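Glycosyl hyrolase, family 3 (Deinococcus radiodurans, PDB 3TEV) probably hydrolyses O-glycosidic bonds as a glycosidase of family 3. Local coordinates at residues Ala278-Leu283 with Ala307-Glu312; Gln20-Asp25 with Gln300-Ala305. One frame throughout, in Å; residues are numbered along the deposited sequence.

Interaction 1 (Ala278-Leu283 with Ala307-Glu312); sequences AAVRAL and AEYVPE
Tyr309 lies against Val280 and Leu283, one turn apart on helix 275-285. Its CB meets both methyls of Val280: CG2 and CG1 each stand 4.0 Å from Tyr309 CB. The valine and the tyrosine run alongside each other, pointing opposite ways. Farther out, Leu283 takes over at the ring. Leu283 CB is 3.8 Å from Tyr309 CE2, and Leu283 CD1 is 3.9 Å from the same CE2. Val280 CG1 and Leu283 CB both approach the ring obliquely. Tyr309 OH is in van der Waals contact with Leu283 CB, 3.9 Å away. With CG swung away from the backbone N (chi1 157°), the ring extends from helix 296-309 toward helix 275-285. Helix 314-330 packs on the same tyrosine through Val317 and Lys320. The Lys320 amine also bonds to the carbonyl oxygen of Leu283, so it ties that helix to 275-285 beside the ring. Leu283 is backed by Val290 of strand 290-291 and by Val306. An alanine here in place of Tyr309 would keep CB beside Val280 but would probably open a gap against Leu283 and take away the surface on which Val317 and Lys320 pack. The contact joins two neighbouring helices around the TIM barrel. It is carbon packing with the hydroxyl at the ring's far end, so shape and burial rather than directed polar bonds hold these segments together.

Interaction 2 (Gln20-Asp25 with Gln300-Ala305); sequences QLLMID and QATLAA
Leu22 and Leu303 meet through similar torsions. In each, CG is anti to the carbonyl carbon, with chi1 -52° in Leu22 and -76° in Leu303. The branch of Leu22 is thereby carried to the helix, and CG and CD2 of Leu303 turn in to meet CD1 of Leu22. This is strand-to-helix packing in a TIM barrel. Strand 22-24 is the first of the eight parallel strands, and helix 296-309 follows strand 290-291, the eighth. Backbone bonds from Leu21 and Met23 to Val290, and from Met23 to Ala292, join the first and last strands and close the barrel. Ile24 bonds to Ala46 and Cys48 of strand 46-49, the second strand. Leu22 points from this sheet toward the helix and divides its two methyls between neighbouring residues there. CD1 takes Leu303, and CD2 takes Thr302. The methyl of Thr302 meets Leu22 and also packs on Ala279 of helix 275-285. Its hydroxyl is turned elsewhere and bonds to the carbonyl oxygen of Val298, one turn back in the same helix. The polar end of this buried threonine is thus satisfied within its own helix. Leu303 also packs on Tyr38 and His42 of helix 33-42, so it touches both strand 22-24 and that neighbouring helix. Leu22 CD1 lies 3.7 Å from Leu303 CD2, while Leu22 CD2 lies 4.0 Å from Thr302 CG2.

How the interactions relate
Both interactions are largely buried, and both use helix 296-309. Interaction 2 joins the middle of that helix to strand 22-24, where the barrel closes. Interaction 1 lies farther along the same helix, joins it to helix 275-285, and is somewhat farther from the centre of the chain. All three touching residues of interaction 2 are buried, while Val280 leaves interaction 1 partly open. Their centres are 10 Å apart. Interaction 2 rests on branched aliphatic groups between sheet and helix, whereas interaction 1 is built round an aromatic ring between helices. They also touch directly: Ala279 CB is 3.6 Å from Thr302 CG2, and Val310 CG2 is 3.7 Å from Leu21 CD1.

Interaction 1 (Ala278-Leu283 with Ala307-Glu312)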
# COMPACT_ATOMS: atom_id res chain seq x y z
N ALA A 278 13.57 -4.99 -9.39
CA ALA A 278 12.65 -5.28 -8.30
C ALA A 278 11.20 -4.90 -8.67
O ALA A 278 10.26 -5.64 -8.39
CB ALA A 278 13.10 -4.59 -7.01
N ALA A 279 11.02 -3.75 -9.31
CA ALA A 279 9.69 -3.30 -9.67
C ALA A 279 9.04 -4.21 -10.73
O ALA A 279 7.87 -4.55 -10.63
CB ALA A 279 9.75 -1.87 -10.14
N VAL A 280 9.82 -4.65 -11.71
CA VAL A 280 9.31 -5.54 -12.74
C VAL A 280 8.93 -6.88 -12.11
O VAL A 280 7.85 -7.42 -12.36
CB VAL A 280 10.32 -5.67 -13.92
CG1 VAL A 280 10.00 -6.87 -14.82
CG2 VAL A 280 10.34 -4.37 -14.73
N ARG A 281 9.80 -7.38 -11.23
CA ARG A 281 9.54 -8.64 -10.53
C ARG A 281 8.27 -8.56 -9.65
O ARG A 281 7.47 -9.51 -9.65
CB ARG A 281 10.78 -9.07 -9.73
CG ARG A 281 10.59 -10.30 -8.83
CD ARG A 281 10.58 -11.68 -9.57
NE ARG A 281 10.33 -12.81 -8.66
CZ ARG A 281 10.46 -14.10 -8.98
NH1 ARG A 281 10.84 -14.48 -10.20
NH2 ARG A 281 10.21 -15.04 -8.07
N ALA A 282 8.06 -7.44 -8.96
CA ALA A 282 6.84 -7.25 -8.17
C ALA A 282 5.58 -7.31 -9.04
O ALA A 282 4.60 -7.97 -8.66
CB ALA A 282 6.86 -5.93 -7.38
N LEU A 283 5.60 -6.63 -10.18
CA LEU A 283 4.44 -6.61 -11.05
C LEU A 283 4.19 -8.02 -11.58
O LEU A 283 3.06 -8.49 -11.52
CB LEU A 283 4.61 -5.60 -12.19
CG LEU A 283 4.60 -4.13 -11.75
CD1 LEU A 283 5.23 -3.26 -12.83
CD2 LEU A 283 3.17 -3.63 -11.37
N ALA A 307 8.91 0.16 -18.58
CA ALA A 307 8.64 0.42 -20.01
C ALA A 307 9.01 -0.76 -20.92
O ALA A 307 8.41 -0.94 -21.97
CB ALA A 307 9.34 1.71 -20.49
N GLU A 308 9.98 -1.57 -20.50
CA GLU A 308 10.40 -2.76 -21.27
C GLU A 308 9.50 -3.97 -21.01
O GLU A 308 9.32 -4.83 -21.87
CB GLU A 308 11.84 -3.13 -20.96
CG GLU A 308 12.82 -2.01 -21.19
CD GLU A 308 12.84 -1.56 -22.65
OE1 GLU A 308 12.70 -2.43 -23.56
OE2 GLU A 308 12.99 -0.34 -22.89
N TYR A 309 8.93 -4.02 -19.81
CA TYR A 309 8.04 -5.10 -19.39
C TYR A 309 6.64 -4.98 -20.00
O TYR A 309 6.08 -5.94 -20.51
CB TYR A 309 7.99 -5.12 -17.85
CG TYR A 309 6.78 -5.76 -17.22
CD1 TYR A 309 6.59 -7.15 -17.24
CD2 TYR A 309 5.83 -4.98 -16.56
CE1 TYR A 309 5.46 -7.73 -16.64
CE2 TYR A 309 4.74 -5.55 -15.96
CZ TYR A 309 4.55 -6.92 -16.01
OH TYR A 309 3.43 -7.45 -15.41
N VAL A 310 6.09 -3.79 -19.95
CA VAL A 310 4.72 -3.50 -20.35
C VAL A 310 4.30 -3.96 -21.77
O VAL A 310 3.24 -4.58 -21.90
CB VAL A 310 4.44 -1.99 -20.09
CG1 VAL A 310 3.47 -1.43 -21.06
CG2 VAL A 310 3.97 -1.79 -18.65
N PRO A 311 5.12 -3.69 -22.82
CA PRO A 311 4.72 -4.07 -24.20
C PRO A 311 4.54 -5.57 -24.43
O PRO A 311 3.76 -5.96 -25.29
CB PRO A 311 5.89 -3.57 -25.09
CG PRO A 311 6.61 -2.56 -24.26
CD PRO A 311 6.43 -3.01 -22.81
N GLU A 312 5.25 -6.40 -23.69
CA GLU A 312 5.08 -7.83 -23.87
C GLU A 312 4.07 -8.44 -22.88
O GLU A 312 3.87 -9.66 -22.86
CB GLU A 312 6.44 -8.54 -23.84
CG GLU A 312 7.39 -8.13 -24.99
CD GLU A 312 6.88 -8.56 -26.39
OE1 GLU A 312 6.30 -9.68 -26.52
OE2 GLU A 312 7.06 -7.82 -27.37

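Interaction 2 (Gln20-Asp25 with Gln300-Ala305)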
# COMPACT_ATOMS: atom_id res chain seq x y z
N GLN A 20 1.47 4.35 -15.31
CA GLN A 20 0.16 4.03 -14.73
C GLN A 20 0.23 2.90 -13.70
O GLN A 20 -0.76 2.58 -13.03
CB GLN A 20 -0.83 3.71 -15.85
CG GLN A 20 -1.09 4.94 -16.76
CD GLN A 20 -1.89 4.63 -18.02
OE1 GLN A 20 -1.85 3.51 -18.56
NE2 GLN A 20 -2.60 5.67 -18.53
N LEU A 21 1.42 2.31 -13.55
CA LEU A 21 1.62 1.21 -12.60
C LEU A 21 2.51 1.63 -11.43
O LEU A 21 2.91 0.79 -10.62
CB LEU A 21 2.20 -0.02 -13.31
CG LEU A 21 1.42 -0.52 -14.54
CD1 LEU A 21 2.24 -1.57 -15.34
CD2 LEU A 21 0.03 -1.05 -14.15
N LEU A 22 2.83 2.92 -11.34
CA LEU A 22 3.70 3.41 -10.27
C LEU A 22 3.02 4.41 -9.36
O LEU A 22 2.17 5.19 -9.80
CB LEU A 22 4.96 4.07 -10.83
CG LEU A 22 5.87 3.38 -11.85
CD1 LEU A 22 7.12 4.27 -12.04
CD2 LEU A 22 6.27 1.98 -11.39
N MSE A 23 3.44 4.40 -8.11
CA MSE A 23 3.03 5.41 -7.14
C MSE A 23 4.33 6.08 -6.71
O MSE A 23 5.27 5.42 -6.22
CB MSE A 23 2.33 4.77 -5.94
CG MSE A 23 1.95 5.76 -4.83
SE MSE A 23 0.89 4.92 -3.40
CE MSE A 23 -0.90 5.41 -3.94
N ILE A 24 4.39 7.39 -6.89
CA ILE A 24 5.61 8.12 -6.61
C ILE A 24 5.40 9.15 -5.52
O ILE A 24 4.27 9.49 -5.19
CB ILE A 24 6.12 8.85 -7.86
CG1 ILE A 24 5.12 9.93 -8.28
CG2 ILE A 24 6.39 7.86 -9.00
CD1 ILE A 24 5.69 10.91 -9.33
N ASP A 25 6.50 9.67 -4.98
CA ASP A 25 6.44 10.77 -4.03
C ASP A 25 6.80 12.08 -4.71
O ASP A 25 7.39 12.09 -5.80
CB ASP A 25 7.30 10.51 -2.77
CG ASP A 25 8.79 10.26 -3.08
OD1 ASP A 25 9.15 9.73 -4.16
OD2 ASP A 25 9.62 10.58 -2.20
N GLN A 300 12.80 7.59 -12.59
CA GLN A 300 13.06 7.45 -14.01
C GLN A 300 13.63 6.08 -14.35
O GLN A 300 13.22 5.46 -15.35
CB GLN A 300 13.96 8.58 -14.54
CG GLN A 300 13.21 9.92 -14.66
CD GLN A 300 14.10 11.11 -15.07
OE1 GLN A 300 15.30 11.17 -14.72
NE2 GLN A 300 13.51 12.07 -15.80
N ALA A 301 14.52 5.58 -13.51
CA ALA A 301 15.09 4.26 -13.74
C ALA A 301 14.04 3.17 -13.58
O ALA A 301 14.08 2.16 -14.30
CB ALA A 301 16.31 4.00 -12.81
N THR A 302 13.08 3.37 -12.67
CA THR A 302 12.00 2.42 -12.49
C THR A 302 11.05 2.44 -13.70
O THR A 302 10.74 1.38 -14.25
CB THR A 302 11.24 2.67 -11.18
OG1 THR A 302 12.17 2.65 -10.08
CG2 THR A 302 10.20 1.60 -10.94
N LEU A 303 10.61 3.62 -14.11
CA LEU A 303 9.85 3.78 -15.35
C LEU A 303 10.50 3.07 -16.53
O LEU A 303 9.82 2.34 -17.26
CB LEU A 303 9.72 5.26 -15.72
CG LEU A 303 8.72 6.04 -14.91
CD1 LEU A 303 9.07 7.54 -15.01
CD2 LEU A 303 7.30 5.74 -15.42
N ALA A 304 11.80 3.27 -16.71
CA ALA A 304 12.52 2.69 -17.83
C ALA A 304 12.44 1.16 -17.82
O ALA A 304 12.23 0.55 -18.88
CB ALA A 304 14.02 3.19 -17.88
N ALA A 305 12.58 0.55 -16.65
CA ALA A 305 12.49 -0.90 -16.56
C ALA A 305 11.05 -1.36 -16.83
O ALA A 305 10.83 -2.33 -17.56
CB ALA A 305 12.96 -1.40 -15.20